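Local coordinates for CrtC domain-containing protein (Fusarium vanettenii 77-13-4, PDB 7A0Q) that probably hydrates the bean phytoalexin kievitone, and is built from two lipocalin-like beta domains, at residues 42-47 against 163-168; 168-173 against 210-215. All coordinates share one frame; numbering follows the deposited sequence.

Interactions 1 and 2 lie in series along one pair of antiparallel strands, 158-168 and 171-189, with their centres 14 Å apart. Interaction 1 holds the loop 42-47 to the beginning of the segment 163-168; interaction 2 uses the turn at the other end, where Phe168 belongs to both. Between them the strands are tied by Phe166 O and Thr173 N at 2.9 Å, and by Thr165 OG1 and Thr173 O at 2.8 Å, probable hydrogen bonds both. Neither contact includes a residue of the magnesium site; an N-acetylglucosamine of a glycan attached to the protein, not a substrate pocket, lies about 10 Å from the side chain of Phe168 in interaction 2.

Interaction 1 of 2, residues 42-47 against 163-168; sequences PIVYGL and AGTFQF
The backbones of 42-47 and 163-168 meet at one point, Ile43 beside Ala163 with CA atoms 4.2 Å apart, where Val44 N donates to Ala163 O at 3.0 Å. The loop then turns away from the strand, and side chains make the remaining contacts. Ile43 rests its CB 3.4 Å from Ala163 O, while the end of its chain leads away from 163-168; the side chain also touches Ala159. Val44 straddles the same carbonyl: CG1 lies 4.2 Å from Ala163 CB, and CG2 reaches the methyl of Thr165, 3.9 Å from its CG2, the two side chains crossing at about a right angle. A branched valine suits this place because its two methyls serve two neighbours. Thr165 can give its methyl to the loop because OG1, anti to the backbone N (chi1 -176°), bonds instead to Thr173 O on the adjacent strand.

Tyr45 supplies the second polar link. Its OH donates to Gly164 O at 3.1 Å, in the carbonyl plane and on a lone pair, and that oxygen sits at the edge of the ring. Trp209 meets the same ring with planes about 55° apart. Glycine is called for at 164, since a CB would strike the tyrosine hydroxyl, and the positive phi of 109° would also jam it against the preceding carbonyl.

This is a surface contact in which the irregular segment leading toward strand 58-66 is pinned to the break within strand 158-168, just before it resumes at Thr165, in the N-terminal, CrtC-type lipocalin domain.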
ATOM      1  N   PRO A  42       4.961   5.033  22.520  1.00 14.01           N
ATOM      2  CA  PRO A  42       5.276   6.433  22.184  1.00 14.46           C
ATOM      3  C   PRO A  42       5.868   6.577  20.782  1.00 15.66           C
ATOM      4  O   PRO A  42       7.080   6.759  20.567  1.00 14.14           O
ATOM      5  CB  PRO A  42       6.262   6.826  23.288  1.00 14.92           C
ATOM      6  CG  PRO A  42       6.986   5.551  23.612  1.00 15.59           C
ATOM      7  CD  PRO A  42       5.968   4.432  23.420  1.00 14.57           C
ATOM      8  N   ILE A  43       4.991   6.492  19.784  1.00 15.88           N
ATOM      9  CA  ILE A  43       5.434   6.615  18.391  1.00 13.99           C
ATOM     10  C   ILE A  43       5.968   8.023  18.132  1.00 13.03           C
ATOM     11  O   ILE A  43       5.701   8.972  18.869  1.00 15.86           O
ATOM     12  CB  ILE A  43       4.310   6.236  17.410  1.00 14.52           C
ATOM     13  CG1 ILE A  43       3.114   7.173  17.559  1.00 14.60           C
ATOM     14  CG2 ILE A  43       3.880   4.786  17.638  1.00 15.20           C
ATOM     15  CD1 ILE A  43       2.030   6.939  16.531  1.00 20.31           C
ATOM     16  N   VAL A  44       6.771   8.157  17.073  1.00 13.99           N
ATOM     17  CA  VAL A  44       7.587   9.364  16.941  1.00 13.91           C
ATOM     18  C   VAL A  44       6.901  10.504  16.192  1.00 15.91           C
ATOM     19  O   VAL A  44       7.559  11.488  15.836  1.00 15.95           O
ATOM     20  CB  VAL A  44       8.938   9.057  16.269  1.00 15.07           C
ATOM     21  CG1 VAL A  44       9.731   8.065  17.116  1.00 17.35           C
ATOM     22  CG2 VAL A  44       8.749   8.534  14.847  1.00 17.56           C
ATOM     23  N   TYR A  45       5.589  10.404  15.967  1.00 14.10           N
ATOM     24  CA  TYR A  45       4.851  11.515  15.365  1.00 15.90           C
ATOM     25  C   TYR A  45       3.375  11.418  15.724  1.00 15.27           C
ATOM     26  O   TYR A  45       2.884  10.381  16.183  1.00 15.18           O
ATOM     27  CB  TYR A  45       5.019  11.551  13.837  1.00 16.76           C
ATOM     28  CG  TYR A  45       4.950  10.203  13.172  1.00 16.48           C
ATOM     29  CD1 TYR A  45       3.757   9.503  13.088  1.00 17.09           C
ATOM     30  CD2 TYR A  45       6.094   9.613  12.639  1.00 17.95           C
ATOM     31  CE1 TYR A  45       3.692   8.257  12.483  1.00 17.52           C
ATOM     32  CE2 TYR A  45       6.041   8.385  12.039  1.00 18.06           C
ATOM     33  CZ  TYR A  45       4.848   7.702  11.963  1.00 17.29           C
ATOM     34  OH  TYR A  45       4.786   6.472  11.353  1.00 18.76           O
ATOM     35  N   GLY A  46       2.680  12.537  15.522  1.00 15.78           N
ATOM     36  CA  GLY A  46       1.216  12.531  15.467  1.00 14.88           C
ATOM     37  C   GLY A  46       0.776  12.222  14.045  1.00 14.94           C
ATOM     38  O   GLY A  46       1.335  12.741  13.082  1.00 16.66           O
ATOM     39  N   LEU A  47      -0.226  11.350  13.927  0.64 14.13           N
ATOM     40  CA  LEU A  47      -0.721  10.973  12.606  0.64 14.21           C
ATOM     41  C   LEU A  47      -1.290  12.176  11.868  0.64 14.94           C
ATOM     42  O   LEU A  47      -0.964  12.415  10.700  0.64 15.26           O
ATOM     43  CB  LEU A  47      -1.777   9.878  12.725  0.64 14.27           C
ATOM     44  CG  LEU A  47      -1.315   8.608  13.434  0.64 13.81           C
ATOM     45  CD1 LEU A  47      -2.318   7.477  13.251  0.64 15.74           C
ATOM     46  CD2 LEU A  47       0.067   8.180  12.926  0.64 17.98           C
ATOM     47  N   ALA A 163       7.903   2.121  16.104  1.00 13.79           N
ATOM     48  CA  ALA A 163       7.527   3.465  16.530  1.00 15.81           C
ATOM     49  C   ALA A 163       7.282   4.402  15.357  1.00 16.19           C
ATOM     50  O   ALA A 163       7.069   5.602  15.571  1.00 15.61           O
ATOM     51  CB  ALA A 163       8.597   4.057  17.454  1.00 15.46           C
ATOM     52  N   GLY A 164       7.319   3.897  14.127  1.00 13.49           N
ATOM     53  CA  GLY A 164       6.910   4.663  12.964  1.00 12.80           C
ATOM     54  C   GLY A 164       8.034   5.091  12.052  1.00 13.08           C
ATOM     55  O   GLY A 164       7.760   5.757  11.048  1.00 13.25           O
ATOM     56  N   THR A 165       9.288   4.734  12.363  1.00 13.65           N
ATOM     57  CA  THR A 165      10.429   5.171  11.563  1.00 13.79           C
ATOM     58  C   THR A 165      11.456   4.049  11.453  1.00 13.93           C
ATOM     59  O   THR A 165      11.579   3.208  12.343  1.00 14.24           O
ATOM     60  CB  THR A 165      11.070   6.441  12.165  1.00 14.96           C
ATOM     61  OG1 THR A 165      12.135   6.910  11.324  1.00 14.29           O
ATOM     62  CG2 THR A 165      11.596   6.177  13.586  1.00 14.86           C
ATOM     63  N   PHE A 166      12.186   4.037  10.336  1.00 13.15           N
ATOM     64  CA  PHE A 166      13.274   3.070  10.167  1.00 12.36           C
ATOM     65  C   PHE A 166      14.224   3.584   9.085  1.00 13.97           C
ATOM     66  O   PHE A 166      13.934   4.553   8.377  1.00 13.61           O
ATOM     67  CB  PHE A 166      12.738   1.657   9.853  1.00 12.68           C
ATOM     68  CG  PHE A 166      11.984   1.533   8.545  1.00 13.78           C
ATOM     69  CD1 PHE A 166      10.611   1.772   8.493  1.00 13.23           C
ATOM     70  CD2 PHE A 166      12.633   1.122   7.377  1.00 15.06           C
ATOM     71  CE1 PHE A 166       9.909   1.633   7.299  1.00 16.27           C
ATOM     72  CE2 PHE A 166      11.938   0.982   6.188  1.00 15.34           C
ATOM     73  CZ  PHE A 166      10.560   1.238   6.143  1.00 14.03           C
ATOM     74  N   GLN A 167      15.390   2.936   8.988  1.00 14.53           N
ATOM     75  CA  GLN A 167      16.404   3.340   8.015  1.00 15.49           C
ATOM     76  C   GLN A 167      16.019   2.878   6.608  1.00 13.58           C
ATOM     77  O   GLN A 167      15.700   1.704   6.396  1.00 14.31           O
ATOM     78  CB  GLN A 167      17.768   2.766   8.409  1.00 14.98           C
ATOM     79  CG  GLN A 167      18.923   3.326   7.585  1.00 16.60           C
ATOM     80  CD  GLN A 167      19.458   4.619   8.156  1.00 20.23           C
ATOM     81  OE1 GLN A 167      18.876   5.182   9.084  1.00 18.92           O
ATOM     82  NE2 GLN A 167      20.588   5.091   7.622  1.00 21.70           N
ATOM     83  N   PHE A 168      16.051   3.804   5.643  1.00 15.42           N
ATOM     84  CA  PHE A 168      15.518   3.561   4.296  1.00 16.12           C
ATOM     85  C   PHE A 168      16.402   4.305   3.307  1.00 19.62           C
ATOM     86  O   PHE A 168      16.276   5.524   3.150  1.00 21.11           O
ATOM     87  CB  PHE A 168      14.070   4.035   4.203  1.00 15.01           C
ATOM     88  CG  PHE A 168      13.381   3.714   2.896  1.00 16.87           C
ATOM     89  CD1 PHE A 168      13.025   2.421   2.583  1.00 17.28           C
ATOM     90  CD2 PHE A 168      13.043   4.730   2.007  1.00 21.29           C
ATOM     91  CE1 PHE A 168      12.371   2.118   1.404  1.00 18.53           C
ATOM     92  CE2 PHE A 168      12.374   4.441   0.819  1.00 19.35           C
ATOM     93  CZ  PHE A 168      12.041   3.130   0.519  1.00 17.54           C
TER

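Interaction 2 of 2, residues 168-173 against 210-215; sequences FGEGLT and GNTAAI
Glu170 and Ala214 meet by backbone and side chain together: Glu170 N donates to Ala214 O at 2.8 Å, with the N almost in line with the carbonyl bond, and their CB atoms lie 3.8 Å apart. The same oxygen receives a CA-H...O contact from Gly169 CA at 3.2 Å. A CB on Gly169 would clash with Ala214 O and with Ile215 CA, which together with its positive phi explains the glycine.

At the other end, the side-chain carbonyl of Asn211 stands in for a backbone carbonyl. Its CG sits between the backbone N and the carbonyl carbon (chi1 71°), and OD1 accepts from Leu172 N at 2.8 Å, the donor tilted 33° from the amide plane; Asn211 N returns a weak bond to Leu172 O. The amide ND2 is 4.0 Å from Leu172 CD1. A side chain on Gly171 would collide with OD1, so glycine fits there too. Between these ends Thr212 turns its CG2 to Gly171 N, at 3.5 Å, and Phe168 and Ile215 run alongside each other in the same direction, Phe168 CE2 4.0 Å from Ile215 CG2.

Further out, Thr212 OG1 accepts from Ala214 N in an ST turn, and Ala214 centres an inverse gamma turn; both shape the loop that presents Ala214 O. Trp236 and Phe238 pack edge-to-face with Phe168, while Thr173 OG1 bonds to Gln208 and Trp209.

The arrangement is a type II' beta turn, Phe168 to Gly171, which closes the hairpin of strands 158-168 and 171-189, held against the linker between the two lipocalin-like domains, where Thr173 and Gly210 still form an antiparallel non-hydrogen-bonded pair.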
ATOM      1  N   PHE A 168      16.051   3.804   5.643  1.00 15.42           N
ATOM      2  CA  PHE A 168      15.518   3.561   4.296  1.00 16.12           C
ATOM      3  C   PHE A 168      16.402   4.305   3.307  1.00 19.62           C
ATOM      4  O   PHE A 168      16.276   5.524   3.150  1.00 21.11           O
ATOM      5  CB  PHE A 168      14.070   4.035   4.203  1.00 15.01           C
ATOM      6  CG  PHE A 168      13.381   3.714   2.896  1.00 16.87           C
ATOM      7  CD1 PHE A 168      13.025   2.421   2.583  1.00 17.28           C
ATOM      8  CD2 PHE A 168      13.043   4.730   2.007  1.00 21.29           C
ATOM      9  CE1 PHE A 168      12.371   2.118   1.404  1.00 18.53           C
ATOM     10  CE2 PHE A 168      12.374   4.441   0.819  1.00 19.35           C
ATOM     11  CZ  PHE A 168      12.041   3.130   0.519  1.00 17.54           C
ATOM     12  N   GLY A 169      17.283   3.572   2.639  1.00 19.63           N
ATOM     13  CA  GLY A 169      18.294   4.216   1.828  1.00 26.38           C
ATOM     14  C   GLY A 169      19.384   4.793   2.704  1.00 21.81           C
ATOM     15  O   GLY A 169      19.716   4.222   3.749  1.00 24.06           O
ATOM     16  N   GLU A 170      19.921   5.946   2.314  1.00 21.42           N
ATOM     17  CA  GLU A 170      21.010   6.544   3.073  1.00 20.07           C
ATOM     18  C   GLU A 170      20.551   7.199   4.369  1.00 28.10           C
ATOM     19  O   GLU A 170      21.392   7.496   5.224  1.00 37.37           O
ATOM     20  CB  GLU A 170      21.753   7.562   2.205  1.00 25.23           C
ATOM     21  CG  GLU A 170      23.190   7.776   2.648  1.00 30.61           C
ATOM     22  CD  GLU A 170      23.918   8.830   1.827  1.00 41.38           C
ATOM     23  OE1 GLU A 170      23.250   9.647   1.156  1.00 44.73           O
ATOM     24  OE2 GLU A 170      25.165   8.838   1.865  1.00 47.41           O
ATOM     25  N   GLY A 171      19.248   7.392   4.557  1.00 22.43           N
ATOM     26  CA  GLY A 171      18.741   8.061   5.742  1.00 21.44           C
ATOM     27  C   GLY A 171      17.466   7.431   6.269  1.00 20.72           C
ATOM     28  O   GLY A 171      17.300   6.208   6.205  1.00 21.00           O
ATOM     29  N   LEU A 172      16.561   8.257   6.779  1.00 18.09           N
ATOM     30  CA  LEU A 172      15.385   7.791   7.501  1.00 18.39           C
ATOM     31  C   LEU A 172      14.129   7.860   6.640  1.00 15.50           C
ATOM     32  O   LEU A 172      14.002   8.709   5.752  1.00 18.02           O
ATOM     33  CB  LEU A 172      15.185   8.626   8.767  1.00 20.80           C
ATOM     34  CG  LEU A 172      16.395   8.590   9.700  1.00 21.48           C
ATOM     35  CD1 LEU A 172      16.319   9.730  10.709  1.00 28.16           C
ATOM     36  CD2 LEU A 172      16.464   7.239  10.384  1.00 20.59           C
ATOM     37  N   THR A 173      13.209   6.934   6.895  1.00 13.89           N
ATOM     38  CA  THR A 173      11.837   7.088   6.443  1.00 14.51           C
ATOM     39  C   THR A 173      10.908   7.048   7.645  1.00 13.43           C
ATOM     40  O   THR A 173      11.237   6.513   8.707  1.00 14.17           O
ATOM     41  CB  THR A 173      11.424   6.015   5.420  1.00 15.28           C
ATOM     42  OG1 THR A 173      10.220   6.438   4.750  1.00 16.55           O
ATOM     43  CG2 THR A 173      11.168   4.669   6.093  1.00 15.06           C
ATOM     44  N   GLY A 210      10.260  10.964   3.832  1.00 23.24           N
ATOM     45  CA  GLY A 210      11.655  10.688   4.122  1.00 23.99           C
ATOM     46  C   GLY A 210      12.502  11.944   4.143  1.00 29.21           C
ATOM     47  O   GLY A 210      12.019  13.045   3.882  1.00 34.62           O
ATOM     48  N   ASN A 211      13.793  11.755   4.453  1.00 29.58           N
ATOM     49  CA  ASN A 211      14.732  12.868   4.559  1.00 31.60           C
ATOM     50  C   ASN A 211      15.905  12.755   3.592  1.00 30.58           C
ATOM     51  O   ASN A 211      16.888  13.497   3.738  1.00 32.58           O
ATOM     52  CB  ASN A 211      15.251  12.996   6.001  1.00 28.92           C
ATOM     53  CG  ASN A 211      16.208  11.868   6.394  1.00 28.99           C
ATOM     54  OD1 ASN A 211      16.331  10.862   5.690  1.00 31.28           O
ATOM     55  ND2 ASN A 211      16.885  12.037   7.527  1.00 32.57           N
ATOM     56  N   THR A 212      15.839  11.860   2.607  1.00 29.98           N
ATOM     57  CA  THR A 212      16.965  11.674   1.702  1.00 32.29           C
ATOM     58  C   THR A 212      16.465  11.333   0.307  1.00 41.09           C
ATOM     59  O   THR A 212      15.459  10.633   0.146  1.00 35.44           O
ATOM     60  CB  THR A 212      17.921  10.578   2.201  1.00 37.13           C
ATOM     61  OG1 THR A 212      19.023  10.446   1.290  1.00 42.82           O
ATOM     62  CG2 THR A 212      17.210   9.227   2.328  1.00 36.13           C
ATOM     63  N   ALA A 213      17.172  11.850  -0.701  1.00 40.50           N
ATOM     64  CA  ALA A 213      16.932  11.440  -2.077  1.00 38.57           C
ATOM     65  C   ALA A 213      17.534  10.077  -2.386  1.00 37.11           C
ATOM     66  O   ALA A 213      17.082   9.414  -3.326  1.00 36.35           O
ATOM     67  CB  ALA A 213      17.496  12.485  -3.043  1.00 43.23           C
ATOM     68  N   ALA A 214      18.534   9.640  -1.613  1.00 30.88           N
ATOM     69  CA  ALA A 214      19.210   8.368  -1.866  1.00 28.52           C
ATOM     70  C   ALA A 214      18.407   7.253  -1.204  1.00 31.27           C
ATOM     71  O   ALA A 214      18.720   6.778  -0.111  1.00 29.17           O
ATOM     72  CB  ALA A 214      20.646   8.402  -1.361  1.00 27.76           C
ATOM     73  N   ILE A 215      17.354   6.828  -1.892  1.00 27.90           N
ATOM     74  CA  ILE A 215      16.511   5.736  -1.416  1.00 21.38           C
ATOM     75  C   ILE A 215      17.078   4.431  -1.965  1.00 23.68           C
ATOM     76  O   ILE A 215      18.012   4.476  -2.779  1.00 24.68           O
ATOM     77  CB  ILE A 215      15.045   5.956  -1.823  1.00 19.86           C
ATOM     78  CG1 ILE A 215      14.903   6.041  -3.348  1.00 22.30           C
ATOM     79  CG2 ILE A 215      14.496   7.188  -1.140  1.00 24.23           C
ATOM     80  CD1 ILE A 215      13.460   6.136  -3.801  1.00 25.22           C
TER